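Local coordinates for clavulanic acid biosynthesis oligopeptide binding protein 2 (Streptomyces clavuligerus, PDB 2WOL) that probably binds peptide-like solutes as an oligopeptide-binding protein of the clavulanic acid biosynthetic pathway, at residues Ser45-Arg50 / Asp131-Gly136; Thr138-Leu143 / Ser181-Leu186. One frame throughout, in Å; residues are numbered along the deposited sequence.

Interaction 1: residues Ser45-Arg50 / Asp131-Gly136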
ATOM      1  N   SER A  45      -2.326  -9.895 -11.825  1.00  8.92           N
ATOM      2  CA  SER A  45      -2.320  -9.555 -13.247  1.00  8.83           C
ATOM      3  C   SER A  45      -0.916  -9.189 -13.715  1.00  8.75           C
ATOM      4  O   SER A  45      -0.105  -8.681 -12.931  1.00  8.72           O
ATOM      5  CB  SER A  45      -3.272  -8.384 -13.516  1.00  8.91           C
ATOM      6  OG  SER A  45      -3.325  -8.082 -14.901  1.00  9.27           O
ATOM      7  N   LEU A  46      -0.640  -9.464 -14.990  1.00  8.62           N
ATOM      8  CA  LEU A  46       0.559  -8.953 -15.658  1.00  8.91           C
ATOM      9  C   LEU A  46       0.261  -7.726 -16.536  1.00  8.82           C
ATOM     10  O   LEU A  46       1.153  -7.188 -17.196  1.00  9.41           O
ATOM     11  CB  LEU A  46       1.262 -10.054 -16.464  1.00  9.20           C
ATOM     12  CG  LEU A  46       1.880 -11.201 -15.651  1.00 10.19           C
ATOM     13  CD1 LEU A  46       2.388 -12.290 -16.578  1.00 11.99           C
ATOM     14  CD2 LEU A  46       2.997 -10.719 -14.730  1.00 11.90           C
ATOM     15  N   ASP A  47      -0.996  -7.293 -16.548  1.00  8.44           N
ATOM     16  CA  ASP A  47      -1.349  -5.998 -17.110  1.00  8.30           C
ATOM     17  C   ASP A  47      -0.975  -4.963 -16.050  1.00  8.06           C
ATOM     18  O   ASP A  47      -1.480  -5.017 -14.929  1.00  7.83           O
ATOM     19  CB  ASP A  47      -2.851  -5.957 -17.436  1.00  7.94           C
ATOM     20  CG  ASP A  47      -3.272  -4.690 -18.168  1.00  8.50           C
ATOM     21  OD1 ASP A  47      -2.697  -3.616 -17.906  1.00  8.29           O
ATOM     22  OD2 ASP A  47      -4.212  -4.771 -18.997  1.00  8.55           O
ATOM     23  N   PRO A  48      -0.076  -4.017 -16.387  1.00  8.24           N
ATOM     24  CA  PRO A  48       0.374  -3.061 -15.361  1.00  8.43           C
ATOM     25  C   PRO A  48      -0.759  -2.219 -14.756  1.00  8.32           C
ATOM     26  O   PRO A  48      -0.620  -1.695 -13.648  1.00  7.97           O
ATOM     27  CB  PRO A  48       1.363  -2.166 -16.123  1.00  8.57           C
ATOM     28  CG  PRO A  48       1.017  -2.345 -17.561  1.00  9.41           C
ATOM     29  CD  PRO A  48       0.559  -3.763 -17.692  1.00  8.73           C
ATOM     30  N   ALA A  49      -1.872  -2.094 -15.477  1.00  8.27           N
ATOM     31  CA  ALA A  49      -3.004  -1.298 -15.008  1.00  8.07           C
ATOM     32  C   ALA A  49      -3.976  -2.062 -14.111  1.00  7.96           C
ATOM     33  O   ALA A  49      -4.838  -1.450 -13.479  1.00  7.72           O
ATOM     34  CB  ALA A  49      -3.751  -0.693 -16.189  1.00  8.39           C
ATOM     35  N   ARG A  50      -3.843  -3.385 -14.061  1.00  7.75           N
ATOM     36  CA  ARG A  50      -4.860  -4.225 -13.429  1.00  8.12           C
ATOM     37  C   ARG A  50      -4.388  -4.934 -12.166  1.00  8.07           C
ATOM     38  O   ARG A  50      -5.064  -5.842 -11.664  1.00  8.80           O
ATOM     39  CB  ARG A  50      -5.402  -5.237 -14.433  1.00  8.18           C
ATOM     40  CG  ARG A  50      -6.037  -4.598 -15.662  1.00  8.29           C
ATOM     41  CD  ARG A  50      -6.607  -5.648 -16.593  1.00  8.37           C
ATOM     42  NE  ARG A  50      -7.755  -6.334 -16.004  1.00  9.07           N
ATOM     43  CZ  ARG A  50      -8.398  -7.350 -16.570  1.00 10.28           C
ATOM     44  NH1 ARG A  50      -8.011  -7.818 -17.753  1.00 10.48           N
ATOM     45  NH2 ARG A  50      -9.431  -7.906 -15.949  1.00 10.84           N
ATOM     46  N   ASP A 131     -14.840  -1.560 -17.364  1.00 10.90           N
ATOM     47  CA  ASP A 131     -15.571  -2.725 -17.865  1.00 11.75           C
ATOM     48  C   ASP A 131     -14.657  -3.777 -18.503  1.00 11.85           C
ATOM     49  O   ASP A 131     -15.011  -4.958 -18.567  1.00 12.82           O
ATOM     50  CB  ASP A 131     -16.660  -2.292 -18.859  1.00 12.09           C
ATOM     51  CG  ASP A 131     -16.118  -1.470 -20.026  1.00 13.42           C
ATOM     52  OD1 ASP A 131     -15.114  -0.747 -19.863  1.00 14.44           O
ATOM     53  OD2 ASP A 131     -16.717  -1.532 -21.122  1.00 17.03           O
ATOM     54  N   VAL A 132     -13.487  -3.348 -18.972  1.00 11.15           N
ATOM     55  CA  VAL A 132     -12.550  -4.242 -19.655  1.00 10.87           C
ATOM     56  C   VAL A 132     -11.299  -4.525 -18.813  1.00 10.43           C
ATOM     57  O   VAL A 132     -10.786  -5.652 -18.821  1.00 10.44           O
ATOM     58  CB  VAL A 132     -12.159  -3.679 -21.051  1.00 10.78           C
ATOM     59  CG1 VAL A 132     -11.118  -4.562 -21.739  1.00 11.42           C
ATOM     60  CG2 VAL A 132     -13.393  -3.556 -21.936  1.00 12.00           C
ATOM     61  N   LEU A 133     -10.834  -3.507 -18.086  1.00  9.77           N
ATOM     62  CA  LEU A 133      -9.553  -3.564 -17.370  1.00  9.59           C
ATOM     63  C   LEU A 133      -9.652  -3.336 -15.851  1.00  9.49           C
ATOM     64  O   LEU A 133      -8.845  -2.589 -15.281  1.00  9.09           O
ATOM     65  CB  LEU A 133      -8.572  -2.548 -17.977  1.00  9.44           C
ATOM     66  CG  LEU A 133      -8.389  -2.556 -19.498  1.00  9.56           C
ATOM     67  CD1 LEU A 133      -7.559  -1.368 -19.911  1.00 10.20           C
ATOM     68  CD2 LEU A 133      -7.732  -3.831 -19.966  1.00  9.90           C
ATOM     69  N   PRO A 134     -10.616  -3.990 -15.176  1.00  9.51           N
ATOM     70  CA  PRO A 134     -10.717  -3.768 -13.737  1.00  9.75           C
ATOM     71  C   PRO A 134      -9.552  -4.410 -12.988  1.00  9.71           C
ATOM     72  O   PRO A 134      -8.911  -5.330 -13.507  1.00  9.87           O
ATOM     73  CB  PRO A 134     -12.019  -4.486 -13.370  1.00  9.65           C
ATOM     74  CG  PRO A 134     -12.116  -5.582 -14.366  1.00 10.25           C
ATOM     75  CD  PRO A 134     -11.629  -4.958 -15.643  1.00  9.72           C
ATOM     76  N   GLY A 135      -9.284  -3.916 -11.784  1.00  9.74           N
ATOM     77  CA  GLY A 135      -8.336  -4.574 -10.891  1.00  9.74           C
ATOM     78  C   GLY A 135      -7.266  -3.679 -10.306  1.00  9.65           C
ATOM     79  O   GLY A 135      -6.629  -4.043  -9.319  1.00 10.07           O
ATOM     80  N   GLY A 136      -7.051  -2.516 -10.915  1.00  9.36           N
ATOM     81  CA  GLY A 136      -6.017  -1.589 -10.459  1.00  9.15           C
ATOM     82  C   GLY A 136      -6.568  -0.299  -9.880  1.00  8.98           C
ATOM     83  O   GLY A 136      -7.786  -0.102  -9.837  1.00  9.22           O
TER
HETATM   84  O   HOH W   1      -8.170  -1.055 -13.135  1.00  9.62           O
HETATM   85  O   HOH W   2      -9.414  -8.195 -12.933  1.00 19.58           O
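Arg50 reaches across to the carbonyls of Val132 and Pro134, joining two irregular loops of a family 5 solute-binding protein; residues 45-50 contribute a type I beta turn, Asp47 to Arg50, and residues 131-136 an irregular run ending in two glycines. The polar link rests on one direct hydrogen bond, Arg50 NE to Pro134 O, 2.9 Å long and nearly straight at 173°. The acceptor lies in the guanidinium plane, at its edge, while Val132 O sits 3.6 Å above that plane, over the centre of the group. A bend in the arginine chain at chi3 (68°) swings NE toward the Pro134 carbonyl.

Water extends this network. One molecule receives a weak bond from Arg50 NH2 and donates to Pro134 O, giving that oxygen a second partner. Another accepts from Gly136 N and lies 2.7 Å from Leu133 O, to which it can donate, though it has more possible acceptors around it than protons to give.

Van der Waals contact is modest. Leu133 CB packs on Arg50 CD at 3.9 Å, and the Pro134 ring lies side by side with the arginine chain, Pro134 CD close to Arg50 NH2. Leu133 CD2 also approaches Asp47 OD2, an oxygen whose charge is met by a salt bridge to Arg126 of helix 117-127.

Within residues 45-50 the turn is braced by side chains: Ser45 OG accepts from Asp47 N in an ST turn, and Asp47 OD1 from Ala49 N in an Asx turn.

Backbone meets backbone at the glycines. Gly135 and Gly136 bring bare main chain against the carbonyls of Arg50 and Ala49. The Gly136 CA points a C-H at Ala49 O, 3.2 Å away, with an angle of 150° at the hydrogen.

Interaction 2: residues Thr138-Leu143 / Ser181-Leu186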
ATOM      1  N   THR A 138      -7.721   3.605  -9.316  1.00  9.37           N
ATOM      2  CA  THR A 138      -8.543   4.474 -10.160  1.00  9.44           C
ATOM      3  C   THR A 138      -8.531   5.929  -9.690  1.00  9.44           C
ATOM      4  O   THR A 138      -9.427   6.712 -10.030  1.00  9.42           O
ATOM      5  CB  THR A 138     -10.002   3.974 -10.235  1.00  9.73           C
ATOM      6  OG1 THR A 138     -10.538   3.875  -8.911  1.00  9.92           O
ATOM      7  CG2 THR A 138     -10.075   2.611 -10.925  1.00  9.89           C
ATOM      8  N   TYR A 139      -7.508   6.296  -8.920  1.00  9.28           N
ATOM      9  CA  TYR A 139      -7.321   7.686  -8.487  1.00  9.53           C
ATOM     10  C   TYR A 139      -7.370   8.694  -9.636  1.00  9.61           C
ATOM     11  O   TYR A 139      -7.825   9.824  -9.460  1.00 10.01           O
ATOM     12  CB  TYR A 139      -5.991   7.836  -7.748  1.00  9.65           C
ATOM     13  CG  TYR A 139      -5.937   7.057  -6.460  1.00  9.74           C
ATOM     14  CD1 TYR A 139      -5.347   5.797  -6.410  1.00 10.31           C
ATOM     15  CD2 TYR A 139      -6.489   7.580  -5.293  1.00  9.58           C
ATOM     16  CE1 TYR A 139      -5.305   5.075  -5.224  1.00 10.08           C
ATOM     17  CE2 TYR A 139      -6.455   6.873  -4.101  1.00  9.61           C
ATOM     18  CZ  TYR A 139      -5.862   5.622  -4.071  1.00 10.14           C
ATOM     19  OH  TYR A 139      -5.827   4.915  -2.892  1.00 11.00           O
ATOM     20  N   LEU A 140      -6.897   8.282 -10.808  1.00  9.48           N
ATOM     21  CA  LEU A 140      -6.828   9.184 -11.957  1.00  9.68           C
ATOM     22  C   LEU A 140      -8.190   9.588 -12.522  1.00  9.72           C
ATOM     23  O   LEU A 140      -8.320  10.659 -13.116  1.00  9.93           O
ATOM     24  CB  LEU A 140      -5.955   8.574 -13.055  1.00  9.86           C
ATOM     25  CG  LEU A 140      -4.461   8.526 -12.722  1.00  9.87           C
ATOM     26  CD1 LEU A 140      -3.732   7.544 -13.627  1.00 10.05           C
ATOM     27  CD2 LEU A 140      -3.835   9.914 -12.799  1.00 10.70           C
ATOM     28  N   ILE A 141      -9.199   8.741 -12.332  1.00  9.67           N
ATOM     29  CA  ILE A 141     -10.509   8.963 -12.949  1.00  9.77           C
ATOM     30  C   ILE A 141     -11.184  10.270 -12.489  1.00 10.26           C
ATOM     31  O   ILE A 141     -11.467  11.126 -13.323  1.00 10.62           O
ATOM     32  CB  ILE A 141     -11.442   7.717 -12.828  1.00  9.34           C
ATOM     33  CG1 ILE A 141     -10.849   6.538 -13.617  1.00  9.18           C
ATOM     34  CG2 ILE A 141     -12.855   8.045 -13.315  1.00  9.38           C
ATOM     35  CD1 ILE A 141     -11.658   5.238 -13.549  1.00  9.46           C
ATOM     36  N   PRO A 142     -11.427  10.449 -11.171  1.00 10.61           N
ATOM     37  CA  PRO A 142     -12.034  11.736 -10.780  1.00 10.79           C
ATOM     38  C   PRO A 142     -11.166  12.965 -11.070  1.00 10.88           C
ATOM     39  O   PRO A 142     -11.698  14.064 -11.259  1.00 11.41           O
ATOM     40  CB  PRO A 142     -12.259  11.586  -9.271  1.00 10.74           C
ATOM     41  CG  PRO A 142     -11.377  10.468  -8.846  1.00 11.23           C
ATOM     42  CD  PRO A 142     -11.231   9.554 -10.013  1.00 10.73           C
ATOM     43  N   LEU A 143      -9.849  12.782 -11.108  1.00 10.92           N
ATOM     44  CA  LEU A 143      -8.936  13.892 -11.367  1.00 11.20           C
ATOM     45  C   LEU A 143      -8.928  14.339 -12.828  1.00 11.33           C
ATOM     46  O   LEU A 143      -8.545  15.471 -13.127  1.00 11.54           O
ATOM     47  CB  LEU A 143      -7.514  13.543 -10.916  1.00 11.15           C
ATOM     48  CG  LEU A 143      -7.269  13.475  -9.407  1.00 11.28           C
ATOM     49  CD1 LEU A 143      -5.884  12.919  -9.143  1.00 11.24           C
ATOM     50  CD2 LEU A 143      -7.439  14.843  -8.752  1.00 11.77           C
ATOM     51  N   SER A 181      -1.788  17.883  -4.922  1.00 11.71           N
ATOM     52  CA  SER A 181      -0.382  18.029  -4.541  1.00 11.61           C
ATOM     53  C   SER A 181       0.470  16.794  -4.859  1.00 11.31           C
ATOM     54  O   SER A 181       1.668  16.911  -5.111  1.00 11.62           O
ATOM     55  CB  SER A 181      -0.266  18.363  -3.046  1.00 11.82           C
ATOM     56  OG  SER A 181      -0.876  17.363  -2.243  1.00 12.29           O
ATOM     57  N   ASP A 182      -0.161  15.621  -4.858  1.00 10.91           N
ATOM     58  CA  ASP A 182       0.566  14.350  -4.910  1.00 10.64           C
ATOM     59  C   ASP A 182       0.627  13.694  -6.294  1.00 10.25           C
ATOM     60  O   ASP A 182       0.817  12.479  -6.399  1.00 10.04           O
ATOM     61  CB  ASP A 182      -0.019  13.373  -3.877  1.00 10.33           C
ATOM     62  CG  ASP A 182       0.096  13.885  -2.445  1.00 11.25           C
ATOM     63  OD1 ASP A 182       0.806  14.890  -2.203  1.00 10.93           O
ATOM     64  OD2 ASP A 182      -0.529  13.271  -1.558  1.00 11.04           O
ATOM     65  N   PHE A 183       0.498  14.487  -7.356  1.00  9.80           N
ATOM     66  CA  PHE A 183       0.378  13.899  -8.694  1.00  9.45           C
ATOM     67  C   PHE A 183       1.598  13.087  -9.166  1.00  9.19           C
ATOM     68  O   PHE A 183       1.439  12.081  -9.866  1.00  9.23           O
ATOM     69  CB  PHE A 183      -0.027  14.948  -9.734  1.00  9.45           C
ATOM     70  CG  PHE A 183      -0.642  14.361 -10.975  1.00  9.16           C
ATOM     71  CD1 PHE A 183      -1.951  13.874 -10.956  1.00  9.49           C
ATOM     72  CD2 PHE A 183       0.084  14.288 -12.158  1.00  9.37           C
ATOM     73  CE1 PHE A 183      -2.522  13.323 -12.089  1.00  9.72           C
ATOM     74  CE2 PHE A 183      -0.487  13.747 -13.307  1.00  9.96           C
ATOM     75  CZ  PHE A 183      -1.788  13.266 -13.271  1.00  9.66           C
ATOM     76  N   ASP A 184       2.808  13.501  -8.779  1.00  8.96           N
ATOM     77  CA  ASP A 184       4.010  12.731  -9.127  1.00  8.76           C
ATOM     78  C   ASP A 184       3.902  11.279  -8.631  1.00  8.58           C
ATOM     79  O   ASP A 184       4.440  10.357  -9.248  1.00  9.20           O
ATOM     80  CB  ASP A 184       5.274  13.360  -8.527  1.00  8.75           C
ATOM     81  CG  ASP A 184       5.897  14.441  -9.412  1.00 10.05           C
ATOM     82  OD1 ASP A 184       5.524  14.591 -10.602  1.00 11.10           O
ATOM     83  OD2 ASP A 184       6.801  15.136  -8.901  1.00 10.55           O
ATOM     84  N   HIS A 185       3.219  11.093  -7.502  1.00  8.76           N
ATOM     85  CA  HIS A 185       3.003   9.759  -6.942  1.00  8.79           C
ATOM     86  C   HIS A 185       2.121   8.912  -7.841  1.00  8.80           C
ATOM     87  O   HIS A 185       2.396   7.730  -8.055  1.00  9.15           O
ATOM     88  CB  HIS A 185       2.395   9.842  -5.545  1.00  8.62           C
ATOM     89  CG  HIS A 185       3.345  10.356  -4.514  1.00  8.46           C
ATOM     90  ND1 HIS A 185       4.171   9.528  -3.785  1.00  8.06           N
ATOM     91  CD2 HIS A 185       3.612  11.617  -4.099  1.00  8.49           C
ATOM     92  CE1 HIS A 185       4.900  10.255  -2.958  1.00  9.53           C
ATOM     93  NE2 HIS A 185       4.580  11.526  -3.127  1.00  8.91           N
ATOM     94  N   LEU A 186       1.070   9.526  -8.381  1.00  9.34           N
ATOM     95  CA  LEU A 186       0.187   8.828  -9.309  1.00  9.46           C
ATOM     96  C   LEU A 186       0.927   8.445 -10.585  1.00  9.76           C
ATOM     97  O   LEU A 186       0.664   7.394 -11.165  1.00 10.14           O
ATOM     98  CB  LEU A 186      -1.057   9.662  -9.623  1.00  9.50           C
ATOM     99  CG  LEU A 186      -1.934  10.094  -8.440  1.00  9.63           C
ATOM    100  CD1 LEU A 186      -3.217  10.723  -8.957  1.00 10.00           C
ATOM    101  CD2 LEU A 186      -2.252   8.947  -7.466  1.00  9.45           C
TER
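The Phe183 ring has Leu143 CD1 at its edge, near the ring plane and 4.4 Å from CD1 of the ring, while Leu140 CD2 approaches obliquely to 3.7 Å from Phe183 CE1. Phe174 and Trp99 add their own rings to this aromatic group, each inclined to Phe183. Anti to its backbone N (chi1 -159°), Phe183 CG carries the ring toward the two leucines, and the Leu140 and Phe183 side chains cross at about a right angle. Tyr139 meets Leu186 through its CB, 3.9 Å from Leu186 CD2; the ring leads away, edge-to-face with Phe457, and its hydroxyl is hydrogen-bonded to Asp456.

This is apolar packing between residues at and around the short helices 140-144 and 183-186, within the family 5 solute-binding fold. Leu186 is the central side chain: CD2 is the methyl nearer Tyr139, and CD1 touches Leu140 and Leu143. Leu140 CD2 lies 4.0 Å from Leu186 CD1. On the Leu143 side the fit is tighter than usual van der Waals contact, with the two CD1 methyls of Leu143 and Leu186 3.5 Å apart.

How the interactions relate
From the N terminus, the chain leaves strand 34-39 and forms the turn at 45-50, then runs through helix 54-63, strands 91-93 and 98-102, and helix 117-127 before residues 131-136 return to that turn. Interaction 1 thus closes a loop with 80 residues between its segments. Almost at once residues 138-143 open interaction 2, whose shorter loop passes through strands 164-166 and 171-175 and closes at helix 183-186. The two loops are in series, neither nested nor crossed, and their centres lie 17 Å apart. The continuous run 131-143 therefore joins the loop after strand 34-39 at one end to helix 183-186 at the other.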